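Local coordinates for protein nucleoporin nup120 (PDB 4GQ2) that serves as a structural component of the nuclear pore complex, whose nucleoporins can also act as docking partners for transiently associated nuclear transport factors, at residues P608-L612 with F613-W617; W617-D621 with K622-P626; S144-W147 with F148-D152. All blocks are in the same frame, centred on the assembly; numbering follows the deposited sequence.

Contact 1. Residues P608-L612 with F613-W617; sequences PSYSL and FDTLW
Ser-611 and Asp-614 meet through their side chains and, at the same time, through a backbone amide. Ser-611 OG accepts from Asp-614 N at 3.3 Å, a bond helped by a chi1 of 65° that tucks the hydroxyl between the serine's own backbone N and carbonyl carbon. The same hydroxyl donates weakly to Asp-614 OD2, 2.9 Å from OG. Main-chain bonds follow, Thr-615 N to Ser-611 O and Leu-616 N to Leu-612 O, the latter in the carbonyl plane and nearly straight at 164°. Ser-611 is thus the N-cap of helix 612-624, in the helical domain of Nup120, and ties the preceding loop to its first turn.

Van der Waals contacts complete the turn. Tyr-610 lays its CB against Asp-614 CB at 3.6 Å, its ring almost perpendicular to the carboxylate, while Thr-615 CG2 reaches the ring edge at CD2, 3.5 Å away. Leu-612 and Phe-613 run side by side; Leu-612 CD2 sits over one face of the phenyl ring, a CH-pi contact 3.6 Å from the Phe-613 centroid. That methyl also touches Leu-616 CD1 at 3.8 Å, and Leu-612 continues onto Leu-723 of helix 719-739.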
ATOM      1  N   PRO A 608     -25.368  -7.819  -9.333  1.00136.46           N
ATOM      2  CA  PRO A 608     -26.677  -7.679  -9.975  1.00119.98           C
ATOM      3  C   PRO A 608     -26.903  -6.312 -10.619  1.00116.73           C
ATOM      4  O   PRO A 608     -26.718  -5.279  -9.968  1.00121.82           O
ATOM      5  CB  PRO A 608     -27.658  -7.861  -8.813  1.00136.80           C
ATOM      6  CG  PRO A 608     -26.894  -7.472  -7.597  1.00141.71           C
ATOM      7  CD  PRO A 608     -25.491  -7.924  -7.866  1.00141.77           C
ATOM      8  N   SER A 609     -27.291  -6.326 -11.893  1.00102.58           N
ATOM      9  CA  SER A 609     -27.824  -5.153 -12.591  1.00 95.78           C
ATOM     10  C   SER A 609     -28.393  -5.606 -13.932  1.00 91.39           C
ATOM     11  O   SER A 609     -29.611  -5.708 -14.093  1.00 76.76           O
ATOM     12  CB  SER A 609     -26.765  -4.061 -12.787  1.00106.38           C
ATOM     13  OG  SER A 609     -27.364  -2.855 -13.234  1.00103.46           O
ATOM     14  N   TYR A 610     -27.504  -5.878 -14.886  1.00106.21           N
ATOM     15  CA  TYR A 610     -27.891  -6.520 -16.134  1.00111.19           C
ATOM     16  C   TYR A 610     -27.677  -8.019 -16.014  1.00 95.68           C
ATOM     17  O   TYR A 610     -27.049  -8.503 -15.064  1.00 80.76           O
ATOM     18  CB  TYR A 610     -27.057  -6.023 -17.321  1.00125.67           C
ATOM     19  CG  TYR A 610     -26.871  -4.530 -17.449  1.00139.74           C
ATOM     20  CD1 TYR A 610     -27.944  -3.687 -17.744  1.00147.28           C
ATOM     21  CD2 TYR A 610     -25.604  -3.965 -17.319  1.00140.34           C
ATOM     22  CE1 TYR A 610     -27.759  -2.318 -17.875  1.00163.28           C
ATOM     23  CE2 TYR A 610     -25.408  -2.602 -17.449  1.00149.68           C
ATOM     24  CZ  TYR A 610     -26.485  -1.783 -17.727  1.00167.46           C
ATOM     25  OH  TYR A 610     -26.277  -0.431 -17.855  1.00172.66           O
ATOM     26  N   SER A 611     -28.197  -8.749 -16.993  1.00 91.38           N
ATOM     27  CA  SER A 611     -27.859 -10.148 -17.165  1.00 75.34           C
ATOM     28  C   SER A 611     -26.366 -10.246 -17.431  1.00 68.02           C
ATOM     29  O   SER A 611     -25.709  -9.247 -17.734  1.00 73.02           O
ATOM     30  CB  SER A 611     -28.621 -10.724 -18.354  1.00 83.25           C
ATOM     31  OG  SER A 611     -28.215 -10.099 -19.563  1.00 72.09           O
ATOM     32  N   LEU A 612     -25.840 -11.458 -17.334  1.00 62.67           N
ATOM     33  CA  LEU A 612     -24.438 -11.713 -17.610  1.00 67.92           C
ATOM     34  C   LEU A 612     -24.002 -11.197 -18.990  1.00 67.29           C
ATOM     35  O   LEU A 612     -22.990 -10.506 -19.109  1.00 63.64           O
ATOM     36  CB  LEU A 612     -24.156 -13.212 -17.473  1.00 54.95           C
ATOM     37  CG  LEU A 612     -22.704 -13.646 -17.304  1.00 73.73           C
ATOM     38  CD1 LEU A 612     -22.642 -14.898 -16.447  1.00 84.73           C
ATOM     39  CD2 LEU A 612     -22.033 -13.886 -18.649  1.00 93.23           C
ATOM     40  N   PHE A 613     -24.766 -11.518 -20.026  1.00 67.94           N
ATOM     41  CA  PHE A 613     -24.314 -11.248 -21.389  1.00 66.47           C
ATOM     42  C   PHE A 613     -24.650  -9.853 -21.897  1.00 64.15           C
ATOM     43  O   PHE A 613     -24.127  -9.425 -22.927  1.00 67.31           O
ATOM     44  CB  PHE A 613     -24.763 -12.355 -22.345  1.00 63.67           C
ATOM     45  CG  PHE A 613     -24.053 -13.659 -22.112  1.00 67.81           C
ATOM     46  CD1 PHE A 613     -24.561 -14.597 -21.213  1.00 70.08           C
ATOM     47  CD2 PHE A 613     -22.858 -13.939 -22.766  1.00 63.29           C
ATOM     48  CE1 PHE A 613     -23.901 -15.795 -20.985  1.00 72.33           C
ATOM     49  CE2 PHE A 613     -22.190 -15.134 -22.538  1.00 67.55           C
ATOM     50  CZ  PHE A 613     -22.711 -16.062 -21.646  1.00 76.25           C
ATOM     51  N   ASP A 614     -25.504  -9.144 -21.166  1.00 58.03           N
ATOM     52  CA  ASP A 614     -25.677  -7.711 -21.382  1.00 67.58           C
ATOM     53  C   ASP A 614     -24.447  -6.950 -20.886  1.00 59.77           C
ATOM     54  O   ASP A 614     -24.004  -5.992 -21.526  1.00 61.45           O
ATOM     55  CB  ASP A 614     -26.934  -7.190 -20.674  1.00 72.87           C
ATOM     56  CG  ASP A 614     -28.219  -7.562 -21.395  1.00 85.61           C
ATOM     57  OD1 ASP A 614     -28.193  -7.781 -22.624  1.00 83.48           O
ATOM     58  OD2 ASP A 614     -29.268  -7.629 -20.719  1.00104.11           O
ATOM     59  N   THR A 615     -23.905  -7.385 -19.747  1.00 60.64           N
ATOM     60  CA  THR A 615     -22.733  -6.750 -19.142  1.00 66.69           C
ATOM     61  C   THR A 615     -21.486  -6.915 -20.010  1.00 59.74           C
ATOM     62  O   THR A 615     -20.748  -5.952 -20.224  1.00 64.61           O
ATOM     63  CB  THR A 615     -22.455  -7.249 -17.701  1.00 73.29           C
ATOM     64  OG1 THR A 615     -22.492  -8.678 -17.658  1.00 81.64           O
ATOM     65  CG2 THR A 615     -23.482  -6.700 -16.724  1.00 76.38           C
ATOM     66  N   LEU A 616     -21.266  -8.125 -20.522  1.00 51.50           N
ATOM     67  CA  LEU A 616     -20.168  -8.373 -21.458  1.00 56.57           C
ATOM     68  C   LEU A 616     -20.253  -7.476 -22.690  1.00 58.29           C
ATOM     69  O   LEU A 616     -19.230  -7.000 -23.186  1.00 61.19           O
ATOM     70  CB  LEU A 616     -20.131  -9.842 -21.889  1.00 45.26           C
ATOM     71  CG  LEU A 616     -19.493 -10.855 -20.939  1.00 48.89           C
ATOM     72  CD1 LEU A 616     -19.839 -12.274 -21.365  1.00 54.08           C
ATOM     73  CD2 LEU A 616     -17.982 -10.687 -20.871  1.00 53.51           C
ATOM     74  N   TRP A 617     -21.477  -7.241 -23.162  1.00 55.32           N
ATOM     75  CA  TRP A 617     -21.719  -6.451 -24.365  1.00 49.81           C
ATOM     76  C   TRP A 617     -21.490  -4.999 -24.110  1.00 49.96           C
ATOM     77  O   TRP A 617     -20.868  -4.303 -24.928  1.00 45.94           O
ATOM     78  CB  TRP A 617     -23.134  -6.683 -24.884  1.00 60.41           C
ATOM     79  CG  TRP A 617     -23.387  -6.078 -26.243  1.00 70.04           C
ATOM     80  CD1 TRP A 617     -23.033  -6.604 -27.487  1.00 83.61           C
ATOM     81  CD2 TRP A 617     -24.060  -4.809 -26.544  1.00 82.39           C
ATOM     82  NE1 TRP A 617     -23.428  -5.770 -28.504  1.00 94.18           N
ATOM     83  CE2 TRP A 617     -24.050  -4.677 -28.011  1.00103.13           C
ATOM     84  CE3 TRP A 617     -24.648  -3.806 -25.781  1.00 82.75           C
ATOM     85  CZ2 TRP A 617     -24.610  -3.581 -28.655  1.00118.56           C
ATOM     86  CZ3 TRP A 617     -25.207  -2.704 -26.445  1.00107.33           C
ATOM     87  CH2 TRP A 617     -25.190  -2.598 -27.847  1.00123.63           C
TER

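Contact 2. Residues W617-D621 with K622-P626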
ATOM      1  N   TRP A 617     -21.477  -7.241 -23.162  1.00 55.32           N
ATOM      2  CA  TRP A 617     -21.719  -6.451 -24.365  1.00 49.81           C
ATOM      3  C   TRP A 617     -21.490  -4.999 -24.110  1.00 49.96           C
ATOM      4  O   TRP A 617     -20.868  -4.303 -24.928  1.00 45.94           O
ATOM      5  CB  TRP A 617     -23.134  -6.683 -24.884  1.00 60.41           C
ATOM      6  CG  TRP A 617     -23.387  -6.078 -26.243  1.00 70.04           C
ATOM      7  CD1 TRP A 617     -23.033  -6.604 -27.487  1.00 83.61           C
ATOM      8  CD2 TRP A 617     -24.060  -4.809 -26.544  1.00 82.39           C
ATOM      9  NE1 TRP A 617     -23.428  -5.770 -28.504  1.00 94.18           N
ATOM     10  CE2 TRP A 617     -24.050  -4.677 -28.011  1.00103.13           C
ATOM     11  CE3 TRP A 617     -24.648  -3.806 -25.781  1.00 82.75           C
ATOM     12  CZ2 TRP A 617     -24.610  -3.581 -28.655  1.00118.56           C
ATOM     13  CZ3 TRP A 617     -25.207  -2.704 -26.445  1.00107.33           C
ATOM     14  CH2 TRP A 617     -25.190  -2.598 -27.847  1.00123.63           C
ATOM     15  N   VAL A 618     -21.991  -4.517 -22.974  1.00 45.60           N
ATOM     16  CA  VAL A 618     -21.752  -3.127 -22.595  1.00 48.77           C
ATOM     17  C   VAL A 618     -20.245  -2.931 -22.423  1.00 47.19           C
ATOM     18  O   VAL A 618     -19.681  -1.970 -22.946  1.00 44.33           O
ATOM     19  CB  VAL A 618     -22.547  -2.710 -21.332  1.00 53.89           C
ATOM     20  CG1 VAL A 618     -22.022  -1.406 -20.754  1.00 55.78           C
ATOM     21  CG2 VAL A 618     -24.029  -2.568 -21.659  1.00 46.21           C
ATOM     22  N   PHE A 619     -19.605  -3.882 -21.739  1.00 45.88           N
ATOM     23  CA  PHE A 619     -18.173  -3.825 -21.466  1.00 42.27           C
ATOM     24  C   PHE A 619     -17.363  -3.735 -22.748  1.00 41.86           C
ATOM     25  O   PHE A 619     -16.474  -2.894 -22.869  1.00 40.82           O
ATOM     26  CB  PHE A 619     -17.721  -5.041 -20.648  1.00 49.10           C
ATOM     27  CG  PHE A 619     -16.261  -5.011 -20.281  1.00 52.51           C
ATOM     28  CD1 PHE A 619     -15.287  -5.439 -21.184  1.00 50.57           C
ATOM     29  CD2 PHE A 619     -15.859  -4.536 -19.044  1.00 43.52           C
ATOM     30  CE1 PHE A 619     -13.941  -5.396 -20.855  1.00 48.56           C
ATOM     31  CE2 PHE A 619     -14.517  -4.491 -18.707  1.00 47.50           C
ATOM     32  CZ  PHE A 619     -13.556  -4.927 -19.611  1.00 49.47           C
ATOM     33  N   TYR A 620     -17.672  -4.617 -23.697  1.00 43.83           N
ATOM     34  CA  TYR A 620     -17.017  -4.613 -24.998  1.00 44.02           C
ATOM     35  C   TYR A 620     -17.230  -3.271 -25.696  1.00 42.41           C
ATOM     36  O   TYR A 620     -16.289  -2.694 -26.242  1.00 37.36           O
ATOM     37  CB  TYR A 620     -17.543  -5.769 -25.858  1.00 45.44           C
ATOM     38  CG  TYR A 620     -17.058  -5.762 -27.289  1.00 49.73           C
ATOM     39  CD1 TYR A 620     -15.801  -6.262 -27.625  1.00 53.03           C
ATOM     40  CD2 TYR A 620     -17.861  -5.257 -28.312  1.00 52.64           C
ATOM     41  CE1 TYR A 620     -15.352  -6.251 -28.940  1.00 48.33           C
ATOM     42  CE2 TYR A 620     -17.427  -5.250 -29.630  1.00 48.96           C
ATOM     43  CZ  TYR A 620     -16.172  -5.748 -29.938  1.00 52.81           C
ATOM     44  OH  TYR A 620     -15.737  -5.739 -31.245  1.00 65.91           O
ATOM     45  N   ASP A 621     -18.472  -2.787 -25.659  1.00 48.93           N
ATOM     46  CA  ASP A 621     -18.856  -1.550 -26.332  1.00 51.67           C
ATOM     47  C   ASP A 621     -18.119  -0.325 -25.801  1.00 48.44           C
ATOM     48  O   ASP A 621     -17.679   0.515 -26.581  1.00 41.40           O
ATOM     49  CB  ASP A 621     -20.365  -1.320 -26.233  1.00 64.69           C
ATOM     50  CG  ASP A 621     -20.873  -0.344 -27.280  1.00 70.31           C
ATOM     51  OD1 ASP A 621     -21.107  -0.779 -28.429  1.00 78.32           O
ATOM     52  OD2 ASP A 621     -21.040   0.851 -26.955  1.00 65.27           O
ATOM     53  N   LYS A 622     -17.977  -0.220 -24.484  1.00 47.47           N
ATOM     54  CA  LYS A 622     -17.354   0.971 -23.917  1.00 55.36           C
ATOM     55  C   LYS A 622     -15.827   0.902 -23.851  1.00 49.46           C
ATOM     56  O   LYS A 622     -15.156   1.914 -24.064  1.00 48.63           O
ATOM     57  CB  LYS A 622     -17.967   1.349 -22.558  1.00 68.71           C
ATOM     58  CG  LYS A 622     -18.015   0.230 -21.531  1.00 81.91           C
ATOM     59  CD  LYS A 622     -18.782   0.641 -20.281  1.00103.75           C
ATOM     60  CE  LYS A 622     -18.738  -0.454 -19.221  1.00103.86           C
ATOM     61  NZ  LYS A 622     -19.645  -0.187 -18.070  1.00 85.47           N
ATOM     62  N   HIS A 623     -15.282  -0.288 -23.594  1.00 50.67           N
ATOM     63  CA  HIS A 623     -13.844  -0.423 -23.292  1.00 57.13           C
ATOM     64  C   HIS A 623     -12.984  -1.111 -24.305  1.00 58.14           C
ATOM     65  O   HIS A 623     -11.795  -0.804 -24.419  1.00 51.95           O
ATOM     66  CB  HIS A 623     -13.648  -1.080 -21.932  1.00 44.29           C
ATOM     67  CG  HIS A 623     -14.203  -0.264 -20.793  1.00 46.32           C
ATOM     68  ND1 HIS A 623     -13.699   0.941 -20.450  1.00 40.13           N
ATOM     69  CD2 HIS A 623     -15.260  -0.510 -19.927  1.00 40.13           C
ATOM     70  CE1 HIS A 623     -14.393   1.434 -19.413  1.00 44.87           C
ATOM     71  NE2 HIS A 623     -15.352   0.549 -19.095  1.00 47.73           N
ATOM     72  N   ILE A 624     -13.556  -2.043 -25.057  1.00 47.35           N
ATOM     73  CA  ILE A 624     -12.765  -2.780 -26.025  1.00 51.52           C
ATOM     74  C   ILE A 624     -12.906  -2.201 -27.430  1.00 57.10           C
ATOM     75  O   ILE A 624     -11.918  -1.768 -28.028  1.00 58.14           O
ATOM     76  CB  ILE A 624     -13.094  -4.285 -25.991  1.00 48.89           C
ATOM     77  CG1 ILE A 624     -12.710  -4.857 -24.630  1.00 50.84           C
ATOM     78  CG2 ILE A 624     -12.373  -5.023 -27.111  1.00 42.93           C
ATOM     79  CD1 ILE A 624     -13.271  -6.233 -24.372  1.00 70.56           C
ATOM     80  N   TYR A 625     -14.135  -2.183 -27.938  1.00 54.63           N
ATOM     81  CA  TYR A 625     -14.412  -1.723 -29.296  1.00 58.19           C
ATOM     82  C   TYR A 625     -13.667  -0.432 -29.692  1.00 48.35           C
ATOM     83  O   TYR A 625     -12.999  -0.412 -30.725  1.00 52.71           O
ATOM     84  CB  TYR A 625     -15.927  -1.605 -29.519  1.00 65.93           C
ATOM     85  CG  TYR A 625     -16.330  -1.174 -30.908  1.00 83.04           C
ATOM     86  CD1 TYR A 625     -16.423  -2.100 -31.948  1.00 98.66           C
ATOM     87  CD2 TYR A 625     -16.635   0.161 -31.182  1.00 86.18           C
ATOM     88  CE1 TYR A 625     -16.798  -1.708 -33.224  1.00 99.70           C
ATOM     89  CE2 TYR A 625     -17.010   0.563 -32.454  1.00 85.60           C
ATOM     90  CZ  TYR A 625     -17.091  -0.374 -33.469  1.00 92.85           C
ATOM     91  OH  TYR A 625     -17.465   0.020 -34.733  1.00113.49           O
ATOM     92  N   PRO A 626     -13.757   0.639 -28.874  1.00 53.71           N
ATOM     93  CA  PRO A 626     -13.079   1.879 -29.290  1.00 54.42           C
ATOM     94  C   PRO A 626     -11.553   1.819 -29.256  1.00 52.65           C
ATOM     95  O   PRO A 626     -10.892   2.709 -29.788  1.00 60.47           O
ATOM     96  CB  PRO A 626     -13.579   2.918 -28.282  1.00 52.85           C
ATOM     97  CG  PRO A 626     -14.032   2.133 -27.107  1.00 57.53           C
ATOM     98  CD  PRO A 626     -14.567   0.846 -27.658  1.00 58.91           C
TER
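Lys-622 reaches back one turn to Val-618. Its N donates to Val-618 O at 2.9 Å, and the extended chain then runs over that residue, with CE 3.7 Å from Val-618 CG1. A chi1 of 52° starts this course by folding CG over the backbone, close to the carbonyl oxygen that its own amide uses.

His-623 repeats the i to i-4 bond, its N to Phe-619 O, and brings its imidazole edge atom CD2 over one face of the Phe-619 ring, an oblique aromatic pair with the planes inclined at 52°.

Ile-624 divides its branches between two aromatic residues: CD1 lies in the plane of the Phe-619 ring at its edge, 3.7 Å from CE1, whereas CG2 packs obliquely on Tyr-620 CD1, also at 3.7 Å. Its amide reaches Tyr-620 O from above the carbonyl plane. Tyr-625 N binds the same oxygen at 2.8 Å and much straighter (168°), an i to i-5 bond that gives the helix a wider pi-type turn. Tyr-625 CB lies over one face of the Tyr-620 ring, toward its rim, and Tyr-620 OH comes to the edge of the Tyr-625 ring. Pro-626 CD then rests 3.3 Å from Asp-621 O.

Phe-619 packs on Phe-698 of helix 672-703 and on Ile-596 and Leu-600 of helix 590-605, the helix whose Ser-599 hydrogen-bonds His-623 NE2.

Contact 3. Residues S144-W147 with F148-D152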
ATOM      1  N   SER A 144      24.027  -8.424  21.902  1.00 51.68           N
ATOM      2  CA  SER A 144      22.887  -8.885  22.676  1.00 50.90           C
ATOM      3  C   SER A 144      21.655  -8.952  21.771  1.00 50.43           C
ATOM      4  O   SER A 144      21.365  -8.006  21.020  1.00 48.69           O
ATOM      5  CB  SER A 144      22.642  -7.958  23.865  1.00 48.10           C
ATOM      6  OG  SER A 144      21.511  -8.376  24.605  1.00 67.18           O
ATOM      7  N   LYS A 145      20.949 -10.079  21.833  1.00 52.39           N
ATOM      8  CA  LYS A 145      19.670 -10.239  21.133  1.00 58.66           C
ATOM      9  C   LYS A 145      18.656  -9.171  21.551  1.00 58.73           C
ATOM     10  O   LYS A 145      17.818  -8.754  20.751  1.00 59.52           O
ATOM     11  CB  LYS A 145      19.093 -11.637  21.361  1.00 59.09           C
ATOM     12  CG  LYS A 145      19.843 -12.733  20.623  1.00 84.93           C
ATOM     13  CD  LYS A 145      19.188 -14.093  20.803  1.00 84.57           C
ATOM     14  CE  LYS A 145      19.953 -15.160  20.035  1.00 98.04           C
ATOM     15  NZ  LYS A 145      19.276 -16.484  20.091  1.00112.52           N
ATOM     16  N   THR A 146      18.756  -8.732  22.804  1.00 51.01           N
ATOM     17  CA  THR A 146      17.921  -7.668  23.365  1.00 52.53           C
ATOM     18  C   THR A 146      17.923  -6.397  22.518  1.00 48.57           C
ATOM     19  O   THR A 146      16.908  -5.699  22.436  1.00 55.43           O
ATOM     20  CB  THR A 146      18.390  -7.319  24.797  1.00 59.97           C
ATOM     21  OG1 THR A 146      18.130  -8.428  25.661  1.00 62.73           O
ATOM     22  CG2 THR A 146      17.669  -6.096  25.346  1.00 68.37           C
ATOM     23  N   TRP A 147      19.065  -6.100  21.897  1.00 50.90           N
ATOM     24  CA  TRP A 147      19.244  -4.860  21.144  1.00 49.44           C
ATOM     25  C   TRP A 147      18.283  -4.770  20.000  1.00 45.34           C
ATOM     26  O   TRP A 147      17.876  -3.678  19.597  1.00 39.60           O
ATOM     27  CB  TRP A 147      20.656  -4.763  20.586  1.00 49.58           C
ATOM     28  CG  TRP A 147      21.759  -4.694  21.608  1.00 54.52           C
ATOM     29  CD1 TRP A 147      21.645  -4.605  22.995  1.00 50.80           C
ATOM     30  CD2 TRP A 147      23.197  -4.655  21.341  1.00 51.09           C
ATOM     31  NE1 TRP A 147      22.879  -4.549  23.582  1.00 48.69           N
ATOM     32  CE2 TRP A 147      23.853  -4.573  22.649  1.00 52.14           C
ATOM     33  CE3 TRP A 147      23.979  -4.693  20.192  1.00 49.76           C
ATOM     34  CZ2 TRP A 147      25.235  -4.529  22.777  1.00 53.34           C
ATOM     35  CZ3 TRP A 147      25.371  -4.649  20.332  1.00 53.96           C
ATOM     36  CH2 TRP A 147      25.982  -4.566  21.594  1.00 55.71           C
ATOM     37  N   PHE A 148      17.934  -5.928  19.456  1.00 30.67           N
ATOM     38  CA  PHE A 148      17.031  -5.998  18.333  1.00 43.06           C
ATOM     39  C   PHE A 148      15.575  -5.971  18.777  1.00 47.59           C
ATOM     40  O   PHE A 148      14.690  -5.682  17.975  1.00 48.89           O
ATOM     41  CB  PHE A 148      17.323  -7.260  17.516  1.00 50.05           C
ATOM     42  CG  PHE A 148      18.713  -7.303  16.956  1.00 46.58           C
ATOM     43  CD1 PHE A 148      19.001  -6.703  15.734  1.00 45.29           C
ATOM     44  CD2 PHE A 148      19.740  -7.928  17.654  1.00 49.32           C
ATOM     45  CE1 PHE A 148      20.286  -6.733  15.215  1.00 43.91           C
ATOM     46  CE2 PHE A 148      21.027  -7.955  17.141  1.00 52.77           C
ATOM     47  CZ  PHE A 148      21.299  -7.356  15.921  1.00 44.39           C
ATOM     48  N   GLN A 149      15.332  -6.245  20.059  1.00 49.55           N
ATOM     49  CA  GLN A 149      13.976  -6.524  20.532  1.00 43.94           C
ATOM     50  C   GLN A 149      13.342  -5.417  21.350  1.00 45.33           C
ATOM     51  O   GLN A 149      12.148  -5.170  21.224  1.00 54.89           O
ATOM     52  CB  GLN A 149      13.951  -7.824  21.326  1.00 43.75           C
ATOM     53  CG  GLN A 149      14.446  -9.039  20.559  1.00 40.63           C
ATOM     54  CD  GLN A 149      14.822 -10.180  21.479  1.00 43.10           C
ATOM     55  OE1 GLN A 149      14.992  -9.987  22.679  1.00 47.33           O
ATOM     56  NE2 GLN A 149      14.952 -11.381  20.920  1.00 41.05           N
ATOM     57  N   LEU A 150      14.134  -4.759  22.191  1.00 47.65           N
ATOM     58  CA  LEU A 150      13.594  -3.810  23.160  1.00 49.73           C
ATOM     59  C   LEU A 150      14.128  -2.406  22.933  1.00 58.71           C
ATOM     60  O   LEU A 150      15.318  -2.246  22.651  1.00 64.57           O
ATOM     61  CB  LEU A 150      13.921  -4.259  24.590  1.00 58.57           C
ATOM     62  CG  LEU A 150      13.481  -5.655  25.057  1.00 61.51           C
ATOM     63  CD1 LEU A 150      14.127  -5.985  26.395  1.00 56.91           C
ATOM     64  CD2 LEU A 150      11.961  -5.789  25.131  1.00 50.16           C
ATOM     65  N   PRO A 151      13.254  -1.383  23.068  1.00 53.98           N
ATOM     66  CA  PRO A 151      13.653   0.016  22.883  1.00 59.55           C
ATOM     67  C   PRO A 151      14.658   0.478  23.941  1.00 65.60           C
ATOM     68  O   PRO A 151      14.595   0.023  25.088  1.00 64.42           O
ATOM     69  CB  PRO A 151      12.330   0.787  23.017  1.00 57.94           C
ATOM     70  CG  PRO A 151      11.427  -0.111  23.787  1.00 49.09           C
ATOM     71  CD  PRO A 151      11.829  -1.511  23.435  1.00 46.04           C
ATOM     72  N   ASP A 152      15.576   1.364  23.547  1.00 74.12           N
ATOM     73  CA  ASP A 152      16.634   1.881  24.435  1.00 98.09           C
ATOM     74  C   ASP A 152      17.252   0.798  25.343  1.00 94.43           C
ATOM     75  O   ASP A 152      17.345   0.967  26.564  1.00 84.10           O
ATOM     76  CB  ASP A 152      16.111   3.065  25.270  1.00102.00           C
ATOM     77  CG  ASP A 152      15.611   4.223  24.413  1.00113.88           C
ATOM     78  OD1 ASP A 152      16.278   4.577  23.416  1.00108.35           O
ATOM     79  OD2 ASP A 152      14.550   4.791  24.750  1.00115.81           O
TER
HETATM   80  O   HOH W   1      17.382  -1.196  21.006  1.00 41.22           O
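Thr-146 and Leu-150 touch through their methyl groups, Thr-146 CG2 standing 3.7 Å from Leu-150 CD1, one turn apart. In the backbone, Thr-146 O is gripped by two amides. Leu-150 N approaches it at 2.9 Å in a nearly linear bond (162°), whereas Gln-149 N comes from well above the carbonyl plane. Phe-148 N bonds to Lys-145 O at 3.1 Å, and that oxygen also lies at the edge of the Phe-148 ring, in its plane. With chi1 at -58°, CG opposite its own carbonyl carbon, the extended Gln-149 chain passes alongside the same carbonyl, its CG 3.4 Å from Lys-145 O.

Further out, a water closes the end of the turn by donating to Trp-147 O at 2.9 Å and to Leu-150 O at 2.8 Å. At the start, Ser-144 OG accepts a weak capping bond from Thr-146 N, and Ser-144 N lies over the centre of one face of the Trp-147 indole. Glu-96 holds the polar ends, pairing with Lys-145 NZ in a salt bridge and accepting from Gln-149 NE2; Lys-145 NZ also bridges to Asp-125. The large rings pack on a neighbouring sheet, Trp-147 on Leu-23 and Leu-25 of strand 21-26, Phe-148 on Val-103 of strand 101-106. This short, weakly bonded helix, 146-149, forms part of the connection between adjacent antiparallel strands 138-143 and 160-163 of a four-stranded sheet, consistent with a blade of the beta-propeller domain.

Contacts 1 and 2 describe successive lengths of one helix, 612-624: contact 1 covers its capped N-terminal end and contact 2 the widened turn toward its C-terminal end. They share Trp-617, and their centres are 12 Å apart. Contact 3 lies in the beta-propeller domain, earlier in the chain and on the opposite side of its centre; its centre lies 58 Å from that of either helical contact, and its nearest atoms are about 48 Å from contact 1 and about 47 Å from contact 2. The three therefore sample both the propeller and the helical part of this pore scaffold protein, and contact 3 touches neither of the other two.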